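Protein (soluble lytic transglycosylase SLT70) (Escherichia coli, PDB 1QSA) cleaves the glycosidic bond between N-acetylmuramic acid and N-acetylglucosamine in peptidoglycan, forming a 1,6-anhydro bond in the muramic acid residue. Local coordinates at residues A[98-109]-A[120-128]; A[541-549]-A[608-618]. All coordinates share one frame; numbering follows the deposited sequence.

Contact 1: A[98-109]-A[120-128]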
loop_
_atom_site.group_PDB
_atom_site.type_symbol
_atom_site.label_atom_id
_atom_site.label_comp_id
_atom_site.label_asym_id
_atom_site.label_seq_id
_atom_site.Cartn_x
_atom_site.Cartn_y
_atom_site.Cartn_z
ATOM N N LYS A 98 -8.773 -10.581 25.126
ATOM C CA LYS A 98 -7.629 -9.927 24.484
ATOM C C LYS A 98 -8.117 -8.741 23.630
ATOM O O LYS A 98 -9.033 -8.893 22.818
ATOM C CB LYS A 98 -6.930 -10.967 23.600
ATOM C CG LYS A 98 -5.721 -10.500 22.824
ATOM C CD LYS A 98 -5.345 -11.588 21.817
ATOM C CE LYS A 98 -4.060 -11.271 21.079
ATOM N NZ LYS A 98 -3.719 -12.330 20.070
ATOM N N PRO A 99 -7.576 -7.532 23.866
ATOM C CA PRO A 99 -7.992 -6.353 23.097
ATOM C C PRO A 99 -7.498 -6.325 21.654
ATOM O O PRO A 99 -6.717 -7.178 21.237
ATOM C CB PRO A 99 -7.461 -5.175 23.928
ATOM C CG PRO A 99 -6.292 -5.748 24.648
ATOM C CD PRO A 99 -6.685 -7.158 24.981
ATOM N N GLY A 100 -7.926 -5.304 20.918
ATOM C CA GLY A 100 -7.586 -5.195 19.510
ATOM C C GLY A 100 -6.221 -4.716 19.064
ATOM O O GLY A 100 -5.674 -5.249 18.095
ATOM N N THR A 101 -5.668 -3.707 19.722
ATOM C CA THR A 101 -4.372 -3.181 19.293
ATOM C C THR A 101 -3.216 -3.882 19.964
ATOM O O THR A 101 -3.366 -4.440 21.050
ATOM C CB THR A 101 -4.252 -1.676 19.569
ATOM O OG1 THR A 101 -4.231 -1.443 20.985
ATOM C CG2 THR A 101 -5.441 -0.939 18.965
ATOM N N THR A 102 -2.049 -3.818 19.335
ATOM C CA THR A 102 -0.870 -4.445 19.906
ATOM C C THR A 102 -0.521 -3.832 21.248
ATOM O O THR A 102 -0.254 -4.570 22.206
ATOM C CB THR A 102 0.341 -4.327 18.973
ATOM O OG1 THR A 102 -0.011 -4.872 17.700
ATOM C CG2 THR A 102 1.509 -5.117 19.532
ATOM N N GLU A 103 -0.589 -2.504 21.345
ATOM C CA GLU A 103 -0.267 -1.814 22.597
ATOM C C GLU A 103 -1.198 -2.274 23.721
ATOM O O GLU A 103 -0.736 -2.617 24.813
ATOM C CB GLU A 103 -0.334 -0.295 22.440
ATOM C CG GLU A 103 0.107 0.446 23.694
ATOM C CD GLU A 103 0.028 1.957 23.558
ATOM O OE1 GLU A 103 -0.273 2.465 22.451
ATOM O OE2 GLU A 103 0.255 2.644 24.576
ATOM N N ALA A 104 -2.499 -2.348 23.429
ATOM C CA ALA A 104 -3.477 -2.814 24.420
ATOM C C ALA A 104 -3.214 -4.284 24.787
ATOM O O ALA A 104 -3.398 -4.675 25.943
ATOM C CB ALA A 104 -4.914 -2.642 23.897
ATOM N N GLN A 105 -2.770 -5.095 23.825
ATOM C CA GLN A 105 -2.483 -6.509 24.099
ATOM C C GLN A 105 -1.288 -6.632 25.041
ATOM O O GLN A 105 -1.294 -7.470 25.950
ATOM C CB GLN A 105 -2.236 -7.267 22.797
ATOM C CG GLN A 105 -3.514 -7.428 21.968
ATOM C CD GLN A 105 -3.236 -7.882 20.548
ATOM O OE1 GLN A 105 -2.100 -8.206 20.196
ATOM N NE2 GLN A 105 -4.282 -7.930 19.729
ATOM N N CYS A 106 -0.275 -5.790 24.828
ATOM C CA CYS A 106 0.908 -5.775 25.692
ATOM C C CYS A 106 0.450 -5.504 27.127
ATOM O O CYS A 106 0.879 -6.159 28.074
ATOM C CB CYS A 106 1.865 -4.657 25.295
ATOM S SG CYS A 106 2.626 -4.789 23.642
ATOM N N ASN A 107 -0.444 -4.536 27.282
ATOM C CA ASN A 107 -0.938 -4.184 28.606
ATOM C C ASN A 107 -1.851 -5.250 29.217
ATOM O O ASN A 107 -1.816 -5.496 30.429
ATOM C CB ASN A 107 -1.621 -2.813 28.555
ATOM C CG ASN A 107 -0.613 -1.678 28.465
ATOM O OD1 ASN A 107 0.421 -1.701 29.143
ATOM N ND2 ASN A 107 -0.912 -0.675 27.654
ATOM N N TYR A 108 -2.629 -5.911 28.362
ATOM C CA TYR A 108 -3.537 -6.977 28.786
ATOM C C TYR A 108 -2.727 -8.127 29.392
ATOM O O TYR A 108 -3.057 -8.632 30.476
ATOM C CB TYR A 108 -4.333 -7.468 27.574
ATOM C CG TYR A 108 -5.205 -8.685 27.814
ATOM C CD1 TYR A 108 -6.508 -8.548 28.318
ATOM C CD2 TYR A 108 -4.754 -9.972 27.498
ATOM C CE1 TYR A 108 -7.341 -9.660 28.493
ATOM C CE2 TYR A 108 -5.583 -11.097 27.671
ATOM C CZ TYR A 108 -6.874 -10.930 28.164
ATOM O OH TYR A 108 -7.701 -12.031 28.287
ATOM N N TYR A 109 -1.678 -8.558 28.688
ATOM C CA TYR A 109 -0.853 -9.644 29.213
ATOM C C TYR A 109 -0.046 -9.254 30.437
ATOM O O TYR A 109 0.138 -10.075 31.329
ATOM C CB TYR A 109 -0.010 -10.274 28.111
ATOM C CG TYR A 109 -0.906 -11.036 27.175
ATOM C CD1 TYR A 109 -1.608 -12.157 27.632
ATOM C CD2 TYR A 109 -1.116 -10.610 25.867
ATOM C CE1 TYR A 109 -2.488 -12.829 26.816
ATOM C CE2 TYR A 109 -2.014 -11.283 25.031
ATOM C CZ TYR A 109 -2.689 -12.392 25.519
ATOM O OH TYR A 109 -3.559 -13.081 24.714
ATOM N N GLU A 120 -0.579 -17.691 31.301
ATOM C CA GLU A 120 -1.313 -17.029 30.231
ATOM C C GLU A 120 -0.546 -15.794 29.737
ATOM O O GLU A 120 -0.493 -15.510 28.531
ATOM C CB GLU A 120 -2.705 -16.639 30.724
ATOM C CG GLU A 120 -3.556 -16.055 29.637
ATOM C CD GLU A 120 -4.980 -15.730 30.058
ATOM O OE1 GLU A 120 -5.377 -15.946 31.234
ATOM O OE2 GLU A 120 -5.713 -15.245 29.175
ATOM N N ALA A 121 0.069 -15.082 30.675
ATOM C CA ALA A 121 0.852 -13.890 30.346
ATOM C C ALA A 121 2.011 -14.257 29.413
ATOM O O ALA A 121 2.272 -13.544 28.444
ATOM C CB ALA A 121 1.385 -13.246 31.613
ATOM N N TRP A 122 2.678 -15.380 29.690
ATOM C CA TRP A 122 3.815 -15.821 28.877
ATOM C C TRP A 122 3.400 -16.286 27.481
ATOM O O TRP A 122 4.152 -16.092 26.513
ATOM C CB TRP A 122 4.606 -16.915 29.601
ATOM C CG TRP A 122 5.069 -16.560 30.999
ATOM C CD1 TRP A 122 5.379 -17.451 31.997
ATOM C CD2 TRP A 122 5.249 -15.247 31.571
ATOM N NE1 TRP A 122 5.737 -16.783 33.136
ATOM C CE2 TRP A 122 5.665 -15.431 32.910
ATOM C CE3 TRP A 122 5.095 -13.938 31.087
ATOM C CZ2 TRP A 122 5.926 -14.359 33.773
ATOM C CZ3 TRP A 122 5.355 -12.870 31.949
ATOM C CH2 TRP A 122 5.767 -13.087 33.277
ATOM N N GLN A 123 2.223 -16.897 27.374
ATOM C CA GLN A 123 1.700 -17.329 26.080
ATOM C C GLN A 123 1.487 -16.080 25.228
ATOM O O GLN A 123 1.867 -16.049 24.062
ATOM C CB GLN A 123 0.369 -18.069 26.241
ATOM C CG GLN A 123 0.478 -19.391 26.985
ATOM C CD GLN A 123 -0.847 -19.862 27.601
ATOM O OE1 GLN A 123 -1.886 -19.200 27.487
ATOM N NE2 GLN A 123 -0.800 -21.005 28.282
ATOM N N GLY A 124 0.912 -15.041 25.831
ATOM C CA GLY A 124 0.669 -13.802 25.102
ATOM C C GLY A 124 1.956 -13.096 24.751
ATOM O O GLY A 124 2.129 -12.613 23.618
ATOM N N ALA A 125 2.857 -13.027 25.726
ATOM C CA ALA A 125 4.159 -12.390 25.534
ATOM C C ALA A 125 4.916 -13.021 24.369
ATOM O O ALA A 125 5.422 -12.307 23.503
ATOM C CB ALA A 125 4.994 -12.482 26.808
ATOM N N LYS A 126 4.939 -14.351 24.318
ATOM C CA LYS A 126 5.655 -15.059 23.254
ATOM C C LYS A 126 5.116 -14.708 21.866
ATOM O O LYS A 126 5.886 -14.500 20.926
ATOM C CB LYS A 126 5.600 -16.575 23.483
ATOM C CG LYS A 126 6.459 -17.350 22.499
ATOM C CD LYS A 126 6.407 -18.844 22.773
ATOM C CE LYS A 126 7.294 -19.593 21.783
ATOM N NZ LYS A 126 7.212 -21.069 21.965
ATOM N N GLU A 127 3.798 -14.612 21.750
ATOM C CA GLU A 127 3.163 -14.270 20.485
ATOM C C GLU A 127 3.533 -12.840 20.050
ATOM O O GLU A 127 3.765 -12.581 18.872
ATOM C CB GLU A 127 1.649 -14.416 20.614
ATOM C CG GLU A 127 0.894 -14.229 19.310
ATOM C CD GLU A 127 -0.582 -14.563 19.439
ATOM O OE1 GLU A 127 -0.927 -15.493 20.208
ATOM O OE2 GLU A 127 -1.400 -13.894 18.769
ATOM N N LEU A 128 3.591 -11.929 21.015
ATOM C CA LEU A 128 3.936 -10.530 20.759
ATOM C C LEU A 128 5.436 -10.365 20.468
ATOM O O LEU A 128 5.860 -9.430 19.785
ATOM C CB LEU A 128 3.536 -9.672 21.976
ATOM C CG LEU A 128 2.031 -9.442 22.201
ATOM C CD1 LEU A 128 1.746 -8.958 23.630
ATOM C CD2 LEU A 128 1.502 -8.451 21.165
HETATM O O HOH W 1 -2.225 -13.999 22.530
HETATM O O HOH W 2 -0.904 -10.820 19.847
HETATM O O HOH W 3 -8.516 -15.175 29.185
HETATM O O HOH W 4 -4.928 -15.159 26.478
#

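Contact 2: A[541-549]-A[608-618]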
loop_
_atom_site.group_PDB
_atom_site.type_symbol
_atom_site.label_atom_id
_atom_site.label_comp_id
_atom_site.label_asym_id
_atom_site.label_seq_id
_atom_site.Cartn_x
_atom_site.Cartn_y
_atom_site.Cartn_z
ATOM N N PHE A 541 7.429 15.655 -21.788
ATOM C CA PHE A 541 7.710 14.404 -22.477
ATOM C C PHE A 541 6.944 14.185 -23.784
ATOM O O PHE A 541 6.659 13.049 -24.160
ATOM C CB PHE A 541 7.529 13.216 -21.528
ATOM C CG PHE A 541 8.583 13.139 -20.452
ATOM C CD1 PHE A 541 9.825 12.575 -20.714
ATOM C CD2 PHE A 541 8.342 13.659 -19.186
ATOM C CE1 PHE A 541 10.816 12.536 -19.727
ATOM C CE2 PHE A 541 9.320 13.624 -18.199
ATOM C CZ PHE A 541 10.560 13.062 -18.469
ATOM N N GLY A 542 6.587 15.274 -24.459
ATOM C CA GLY A 542 5.922 15.149 -25.750
ATOM C C GLY A 542 4.489 14.662 -25.809
ATOM O O GLY A 542 4.102 13.969 -26.762
ATOM N N ASN A 543 3.702 15.002 -24.794
ATOM C CA ASN A 543 2.287 14.645 -24.756
ATOM C C ASN A 543 2.060 13.137 -24.842
ATOM O O ASN A 543 1.107 12.668 -25.469
ATOM C CB ASN A 543 1.527 15.374 -25.880
ATOM C CG ASN A 543 1.408 16.879 -25.641
ATOM O OD1 ASN A 543 2.116 17.457 -24.810
ATOM N ND2 ASN A 543 0.512 17.522 -26.388
ATOM N N ASN A 544 2.889 12.397 -24.116
ATOM C CA ASN A 544 2.808 10.938 -24.087
ATOM C C ASN A 544 2.418 10.508 -22.670
ATOM O O ASN A 544 3.141 10.786 -21.722
ATOM C CB ASN A 544 4.173 10.369 -24.494
ATOM C CG ASN A 544 4.195 8.859 -24.504
ATOM O OD1 ASN A 544 4.007 8.223 -23.463
ATOM N ND2 ASN A 544 4.455 8.270 -25.676
ATOM N N ARG A 545 1.272 9.843 -22.543
ATOM C CA ARG A 545 0.749 9.433 -21.241
ATOM C C ARG A 545 1.567 8.373 -20.517
ATOM O O ARG A 545 1.497 8.263 -19.293
ATOM C CB ARG A 545 -0.721 9.033 -21.349
ATOM C CG ARG A 545 -1.629 10.214 -21.744
ATOM C CD ARG A 545 -3.037 9.714 -22.071
ATOM N NE ARG A 545 -2.923 8.619 -23.035
ATOM C CZ ARG A 545 -3.474 7.417 -22.890
ATOM N NH1 ARG A 545 -4.296 7.160 -21.874
ATOM N NH2 ARG A 545 -3.247 6.480 -23.809
ATOM N N ILE A 546 2.353 7.594 -21.253
ATOM C CA ILE A 546 3.188 6.601 -20.582
ATOM C C ILE A 546 4.256 7.368 -19.799
ATOM O O ILE A 546 4.465 7.124 -18.609
ATOM C CB ILE A 546 3.856 5.630 -21.604
ATOM C CG1 ILE A 546 2.779 4.740 -22.241
ATOM C CG2 ILE A 546 4.941 4.783 -20.919
ATOM C CD1 ILE A 546 3.290 3.875 -23.405
ATOM N N PHE A 547 4.904 8.318 -20.479
ATOM C CA PHE A 547 5.952 9.127 -19.848
ATOM C C PHE A 547 5.427 10.033 -18.739
ATOM O O PHE A 547 6.020 10.092 -17.660
ATOM C CB PHE A 547 6.692 9.983 -20.888
ATOM C CG PHE A 547 7.311 9.193 -22.016
ATOM C CD1 PHE A 547 7.695 7.876 -21.833
ATOM C CD2 PHE A 547 7.501 9.785 -23.272
ATOM C CE1 PHE A 547 8.261 7.146 -22.876
ATOM C CE2 PHE A 547 8.066 9.064 -24.325
ATOM C CZ PHE A 547 8.448 7.743 -24.126
ATOM N N SER A 548 4.301 10.711 -18.968
ATOM C CA SER A 548 3.781 11.607 -17.942
ATOM C C SER A 548 3.298 10.862 -16.707
ATOM O O SER A 548 3.467 11.344 -15.591
ATOM C CB SER A 548 2.674 12.524 -18.484
ATOM O OG SER A 548 1.633 11.767 -19.062
ATOM N N SER A 549 2.720 9.676 -16.903
ATOM C CA SER A 549 2.247 8.892 -15.771
ATOM C C SER A 549 3.452 8.399 -14.975
ATOM O O SER A 549 3.467 8.482 -13.761
ATOM C CB SER A 549 1.373 7.716 -16.234
ATOM O OG SER A 549 0.212 8.194 -16.913
ATOM N N LEU A 608 -6.756 1.914 -26.144
ATOM C CA LEU A 608 -5.734 2.052 -25.105
ATOM C C LEU A 608 -4.705 3.165 -25.267
ATOM O O LEU A 608 -4.391 3.877 -24.303
ATOM C CB LEU A 608 -5.015 0.720 -24.884
ATOM C CG LEU A 608 -4.035 0.750 -23.702
ATOM C CD1 LEU A 608 -4.805 0.818 -22.387
ATOM C CD2 LEU A 608 -3.134 -0.473 -23.750
ATOM N N MET A 609 -4.124 3.257 -26.459
ATOM C CA MET A 609 -3.107 4.266 -26.745
ATOM C C MET A 609 -3.435 5.034 -28.017
ATOM O O MET A 609 -4.120 4.525 -28.913
ATOM C CB MET A 609 -1.723 3.607 -26.927
ATOM C CG MET A 609 -1.230 2.826 -25.710
ATOM S SD MET A 609 0.494 2.345 -25.883
ATOM C CE MET A 609 0.640 1.043 -24.683
ATOM N N SER A 610 -2.923 6.257 -28.096
ATOM C CA SER A 610 -3.097 7.083 -29.290
ATOM C C SER A 610 -2.181 6.481 -30.359
ATOM O O SER A 610 -1.273 5.703 -30.045
ATOM C CB SER A 610 -2.675 8.530 -29.008
ATOM O OG SER A 610 -1.269 8.650 -28.847
ATOM N N ALA A 611 -2.411 6.830 -31.618
ATOM C CA ALA A 611 -1.571 6.310 -32.701
ATOM C C ALA A 611 -0.117 6.714 -32.457
ATOM O O ALA A 611 0.795 5.925 -32.673
ATOM C CB ALA A 611 -2.039 6.867 -34.037
ATOM N N THR A 612 0.083 7.931 -31.956
ATOM C CA THR A 612 1.430 8.432 -31.685
ATOM C C THR A 612 2.118 7.655 -30.560
ATOM O O THR A 612 3.276 7.243 -30.695
ATOM C CB THR A 612 1.402 9.945 -31.403
ATOM O OG1 THR A 612 0.928 10.622 -32.582
ATOM C CG2 THR A 612 2.793 10.457 -31.069
ATOM N N GLU A 613 1.396 7.407 -29.474
ATOM C CA GLU A 613 1.958 6.645 -28.361
ATOM C C GLU A 613 2.256 5.213 -28.802
ATOM O O GLU A 613 3.321 4.658 -28.493
ATOM C CB GLU A 613 0.964 6.615 -27.195
ATOM C CG GLU A 613 0.803 7.954 -26.482
ATOM C CD GLU A 613 -0.421 7.999 -25.575
ATOM O OE1 GLU A 613 -1.348 7.196 -25.779
ATOM O OE2 GLU A 613 -0.466 8.853 -24.666
ATOM N N TRP A 614 1.297 4.606 -29.500
ATOM C CA TRP A 614 1.416 3.226 -29.967
ATOM C C TRP A 614 2.579 2.981 -30.931
ATOM O O TRP A 614 3.229 1.938 -30.859
ATOM C CB TRP A 614 0.105 2.797 -30.644
ATOM C CG TRP A 614 0.039 1.340 -31.052
ATOM C CD1 TRP A 614 0.197 0.819 -32.318
ATOM C CD2 TRP A 614 -0.238 0.227 -30.195
ATOM N NE1 TRP A 614 0.036 -0.549 -32.289
ATOM C CE2 TRP A 614 -0.235 -0.941 -31.005
ATOM C CE3 TRP A 614 -0.490 0.099 -28.828
ATOM C CZ2 TRP A 614 -0.477 -2.219 -30.482
ATOM C CZ3 TRP A 614 -0.732 -1.176 -28.306
ATOM C CH2 TRP A 614 -0.724 -2.317 -29.138
ATOM N N GLY A 615 2.843 3.953 -31.798
ATOM C CA GLY A 615 3.879 3.795 -32.815
ATOM C C GLY A 615 5.265 4.366 -32.595
ATOM O O GLY A 615 6.177 4.086 -33.369
ATOM N N ARG A 616 5.425 5.157 -31.543
ATOM C CA ARG A 616 6.689 5.795 -31.202
ATOM C C ARG A 616 7.784 4.772 -30.857
ATOM O O ARG A 616 7.495 3.646 -30.451
ATOM C CB ARG A 616 6.464 6.716 -30.001
ATOM C CG ARG A 616 7.685 7.470 -29.587
ATOM C CD ARG A 616 7.631 7.867 -28.137
ATOM N NE ARG A 616 8.976 8.196 -27.697
ATOM C CZ ARG A 616 9.475 9.424 -27.674
ATOM N NH1 ARG A 616 8.713 10.458 -28.001
ATOM N NH2 ARG A 616 10.725 9.617 -27.273
ATOM N N ARG A 617 9.042 5.165 -31.063
ATOM C CA ARG A 617 10.172 4.327 -30.680
ATOM C C ARG A 617 10.455 4.707 -29.214
ATOM O O ARG A 617 10.355 5.877 -28.842
ATOM C CB ARG A 617 11.391 4.603 -31.573
ATOM C CG ARG A 617 11.145 4.336 -33.061
ATOM C CD ARG A 617 12.428 4.490 -33.901
ATOM N NE ARG A 617 13.260 5.599 -33.431
ATOM C CZ ARG A 617 14.509 5.462 -32.985
ATOM N NH1 ARG A 617 15.097 4.273 -32.984
ATOM N NH2 ARG A 617 15.184 6.524 -32.562
ATOM N N TYR A 618 10.733 3.716 -28.374
ATOM C CA TYR A 618 10.996 3.949 -26.955
ATOM C C TYR A 618 12.414 3.512 -26.596
ATOM O O TYR A 618 13.082 4.237 -25.838
ATOM C CB TYR A 618 9.984 3.174 -26.086
ATOM C CG TYR A 618 8.569 3.708 -26.142
ATOM C CD1 TYR A 618 7.761 3.509 -27.271
ATOM C CD2 TYR A 618 8.039 4.452 -25.076
ATOM C CE1 TYR A 618 6.470 4.039 -27.338
ATOM C CE2 TYR A 618 6.758 4.987 -25.143
ATOM C CZ TYR A 618 5.983 4.779 -26.273
ATOM O OH TYR A 618 4.727 5.333 -26.329
ATOM O OXT TYR A 618 12.851 2.452 -27.078
HETATM O O HOH W 5 -1.855 11.396 -25.319
HETATM O O HOH W 6 -5.751 4.632 -22.181
#

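Contact 1: A[98-109]-A[120-128]
Tyr109 lays its ring flat over Gly124, and that pair probably lets two neighbouring antiparallel helices of the alpha-superhelix come this close: the axes of the short segments 102-109 and 120-128 approach to 9.4 Å, with 152° between their directions. Gly124 CA stands 3.5 Å from the centroid of the Tyr109 ring, almost exactly on its normal, a CH-pi contact that Gly124, with no side chain, leaves room for. The other face carries Tyr108 CD2, also over the centre, so the phenol is clamped from both sides. Tyr109 fills the hole between Glu120, Ala121, Gly124 and Leu128. Leu128 returns the knob: with CG anti to its carbonyl carbon (chi1 -72°), it drops between Thr102, Gln105, Cys106 and Tyr109. Its branches divide the work, CD1 lying 4.0 Å from Tyr109 CD2 while CD2 meets Thr102 CG2 at 3.7 Å. Cys106, beside this leucine, is tied to Cys139 in helix 138-148 by the disulfide.

At the solvent edge the fully extended Lys98 brings NZ to Glu127 OE2 at 3.1 Å, a salt bridge whose hydrogen bond is weak. The Gln105 amide is fixed by NE2, which donates to Pro99 O at 3.0 Å, with the oxygen in the amide plane, leaving OE1 to take a water that also donates to Glu127 OE2. Two further waters reach Tyr109 OH, one bridging weakly to Glu127 OE1 and one to Glu120 OE2; Glu120 OE1 pairs with Lys112. The chemistry implies a helix pair held by close apolar fit, with the salt bridge from the preceding loop and the waters at its solvent side.

Contact 2: A[541-549]-A[608-618]
Asn544 and Glu613 bring the two backbones to 6.1 Å between CA atoms, where the N-terminus of helix 545-554 in the Slt-type domain meets the short helix 611-615 near the chain's C-terminus. Both helix starts are capped: Asn544 OD1 accepts from Phe547 N, and Ser610 and Glu613 form a capping box. Glu613 also serves the partner segment. Arg545, bent at chi3 (-51°), grips its carboxylate side-on, NH2 to OE1 at 2.8 Å and NE to the syn lone pair of OE2 at 3.0 Å, the two flat groups nearly coplanar. Arg545 N adds a bond to OE2 from the anti side, and Ser610 N one to OE1, so each oxygen takes two protein donors. An alanine here would remove all four bonds and is likely to leave the buried Arg545 guanidinium without one of its carboxylate partners and Ser610 N without its acceptor, though Leu608 O and Asp595 would still steady the arginine.

Beside this, Ile546 CD1 packs between Met609 SD and the Tyr618 ring, while Phe547 CZ comes within 3.4 Å of Tyr618 CE2, the ring planes at 62°. In the conformer modelled here, one of two, the edge of Phe547 also points at one face of the Arg616 guanidinium. The hydroxyl of Tyr618, the last residue, joins the segments: it donates to Glu613 O at 2.7 Å and accepts from Asn544 ND2 at 3.0 Å, lying in that amide's plane.

How the contacts relate
Contacts 1 and 2 lie on opposite sides of the chain's centre, about 54 Å apart centre to centre, and share no element. Contact 1 joins helices that follow each other closely in sequence, only partly buried; contact 2 brings the C-terminal tail back onto a segment that ends 59 residues before the tail's begins, with most of its touching residues buried. Their chemistry is inverted accordingly. In 98-109/120-128 the middle is apolar and the ions sit outside among waters, whereas in 541-549/608-618 an ion pair lies buried under several direct bonds, next to aromatic packing. Long helix flanks meet in the first, helix caps and loop ends in the second.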